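Local coordinates for uncharacterized protein (Streptomyces malaysiense, PDB 6ZYL), which catalyses beta-hydroxylation of thioholgamide as a non-heme monooxygenase, probably dependent on iron and 2-oxoglutarate like others of the phytanoyl-CoA dioxygenase family, at residues R145-L150 with G158-A163. Sequence-based numbering, arbitrary orientation.
Sequences RVWVAL and GTMRYA
Met160 reaches out from its short strand and lays its methyl on one face of the Trp147 indole. Met160 CB stands over the benzo part on that face, 4.1 Å from Trp147 CZ2. With CG anti to the backbone N (chi1 -176°), the chain then runs alongside the indole face, which carries SD across to the pyrrole part. Met160 SD sits over the same face, 4.5 Å from the centroid of the Trp147 five-membered ring: a Met-aromatic contact. A bend at chi3 (57°) then turns Met160 CE down onto this ring, 3.4 Å from Trp147 CD2, as a CH-pi contact almost along the ring normal. Thr159 OG1 approaches Trp147 CH2 obliquely at 3.7 Å, but its hydrogen bond goes to Val202 O. The indole NE1 donates to a bound tartrate, probably from the crystallisation liquor, so the ring may line a pocket. Were Trp147 an alanine, the Met160 methyl would probably lose the aromatic face under it, and a gap would be likely to open between the two strands. Trp147 stands on strand 143-149 of the major sheet, Met160 on strand 160-162, between 217-220 and 200-201; the pair joins that sheet to the four-stranded antiparallel one, consistent with this family's double-stranded beta-helix.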
loop_
_atom_site.group_PDB
_atom_site.type_symbol
_atom_site.label_atom_id
_atom_site.label_comp_id
_atom_site.label_asym_id
_atom_site.label_seq_id
_atom_site.Cartn_x
_atom_site.Cartn_y
_atom_site.Cartn_z
ATOM N N ARG A 145 3.898 -1.493 4.972
ATOM C CA ARG A 145 2.731 -1.245 4.138
ATOM C C ARG A 145 1.476 -1.434 4.982
ATOM O O ARG A 145 1.282 -2.496 5.585
ATOM C CB ARG A 145 2.705 -2.176 2.926
ATOM C CG ARG A 145 1.441 -2.040 2.092
ATOM C CD ARG A 145 1.580 -2.718 0.737
ATOM N NE ARG A 145 2.474 -1.982 -0.153
ATOM C CZ ARG A 145 2.640 -2.260 -1.441
ATOM N NH1 ARG A 145 1.970 -3.260 -1.994
ATOM N NH2 ARG A 145 3.473 -1.536 -2.176
ATOM N N VAL A 146 0.635 -0.406 5.027
ATOM C CA VAL A 146 -0.647 -0.458 5.721
ATOM C C VAL A 146 -1.718 -0.807 4.698
ATOM O O VAL A 146 -1.931 -0.067 3.731
ATOM C CB VAL A 146 -0.960 0.871 6.427
ATOM C CG1 VAL A 146 -2.334 0.810 7.081
ATOM C CG2 VAL A 146 0.119 1.187 7.453
ATOM N N TRP A 147 -2.389 -1.933 4.913
ATOM C CA TRP A 147 -3.371 -2.507 3.993
ATOM C C TRP A 147 -4.745 -2.286 4.615
ATOM O O TRP A 147 -5.175 -3.057 5.479
ATOM C CB TRP A 147 -3.057 -3.983 3.787
ATOM C CG TRP A 147 -3.729 -4.678 2.652
ATOM C CD1 TRP A 147 -3.485 -4.511 1.321
ATOM C CD2 TRP A 147 -4.722 -5.703 2.754
ATOM N NE1 TRP A 147 -4.278 -5.360 0.586
ATOM C CE2 TRP A 147 -5.049 -6.101 1.443
ATOM C CE3 TRP A 147 -5.373 -6.318 3.828
ATOM C CZ2 TRP A 147 -5.999 -7.086 1.177
ATOM C CZ3 TRP A 147 -6.317 -7.297 3.562
ATOM C CH2 TRP A 147 -6.620 -7.670 2.249
ATOM N N VAL A 148 -5.423 -1.229 4.180
ATOM C CA VAL A 148 -6.680 -0.805 4.786
ATOM C C VAL A 148 -7.838 -1.489 4.073
ATOM O O VAL A 148 -7.943 -1.436 2.841
ATOM C CB VAL A 148 -6.832 0.723 4.731
ATOM C CG1 VAL A 148 -8.145 1.146 5.382
ATOM C CG2 VAL A 148 -5.652 1.408 5.397
ATOM N N ALA A 149 -8.721 -2.111 4.850
ATOM C CA ALA A 149 -9.899 -2.783 4.314
ATOM C C ALA A 149 -11.026 -1.767 4.166
ATOM O O ALA A 149 -11.564 -1.274 5.164
ATOM C CB ALA A 149 -10.325 -3.934 5.223
ATOM N N LEU A 150 -11.381 -1.445 2.920
ATOM C CA LEU A 150 -12.541 -0.597 2.676
ATOM C C LEU A 150 -13.827 -1.412 2.664
ATOM O O LEU A 150 -14.887 -0.894 3.027
ATOM C CB LEU A 150 -12.375 0.158 1.359
ATOM C CG LEU A 150 -11.206 1.145 1.303
ATOM C CD1 LEU A 150 -11.229 1.926 -0.008
ATOM C CD2 LEU A 150 -11.221 2.096 2.489
ATOM N N GLY A 158 -11.458 -13.153 -1.818
ATOM C CA GLY A 158 -10.190 -12.906 -2.478
ATOM C C GLY A 158 -9.158 -12.220 -1.613
ATOM O O GLY A 158 -8.391 -11.380 -2.095
ATOM N N THR A 159 -9.110 -12.576 -0.337
ATOM C CA THR A 159 -8.233 -11.863 0.573
ATOM C C THR A 159 -6.786 -12.334 0.422
ATOM O O THR A 159 -6.481 -13.337 -0.230
ATOM C CB THR A 159 -8.695 -12.037 2.020
ATOM O OG1 THR A 159 -8.012 -11.090 2.854
ATOM C CG2 THR A 159 -8.404 -13.447 2.515
ATOM N N MET A 160 -5.892 -11.579 1.051
ATOM C CA MET A 160 -4.466 -11.854 1.057
ATOM C C MET A 160 -4.119 -12.864 2.142
ATOM O O MET A 160 -4.752 -12.912 3.201
ATOM C CB MET A 160 -3.720 -10.541 1.288
ATOM C CG MET A 160 -2.216 -10.578 1.232
ATOM S SD MET A 160 -1.613 -8.882 1.006
ATOM C CE MET A 160 -2.339 -8.047 2.418
ATOM N N ARG A 161 -3.117 -13.692 1.854
ATOM C CA ARG A 161 -2.551 -14.623 2.820
ATOM C C ARG A 161 -1.115 -14.219 3.124
ATOM O O ARG A 161 -0.372 -13.833 2.219
ATOM C CB ARG A 161 -2.540 -16.065 2.301
ATOM C CG ARG A 161 -3.811 -16.566 1.666
ATOM C CD ARG A 161 -3.768 -18.091 1.548
ATOM N NE ARG A 161 -2.963 -18.558 0.418
ATOM C CZ ARG A 161 -3.302 -18.401 -0.859
ATOM N NH1 ARG A 161 -4.428 -17.777 -1.176
ATOM N NH2 ARG A 161 -2.513 -18.863 -1.820
ATOM N N TYR A 162 -0.713 -14.345 4.386
ATOM C CA TYR A 162 0.653 -14.050 4.794
ATOM C C TYR A 162 1.418 -15.337 5.084
ATOM O O TYR A 162 0.839 -16.339 5.511
ATOM C CB TYR A 162 0.693 -13.177 6.051
ATOM C CG TYR A 162 0.282 -11.737 5.876
ATOM C CD1 TYR A 162 0.513 -11.054 4.690
ATOM C CD2 TYR A 162 -0.330 -11.055 6.917
ATOM C CE1 TYR A 162 0.136 -9.729 4.548
ATOM C CE2 TYR A 162 -0.704 -9.740 6.787
ATOM C CZ TYR A 162 -0.472 -9.080 5.606
ATOM O OH TYR A 162 -0.861 -7.767 5.496
ATOM N N ALA A 163 2.734 -15.292 4.872
ATOM C CA ALA A 163 3.653 -16.359 5.270
ATOM C C ALA A 163 4.439 -15.846 6.474
ATOM O O ALA A 163 5.386 -15.068 6.324
ATOM C CB ALA A 163 4.576 -16.752 4.120
#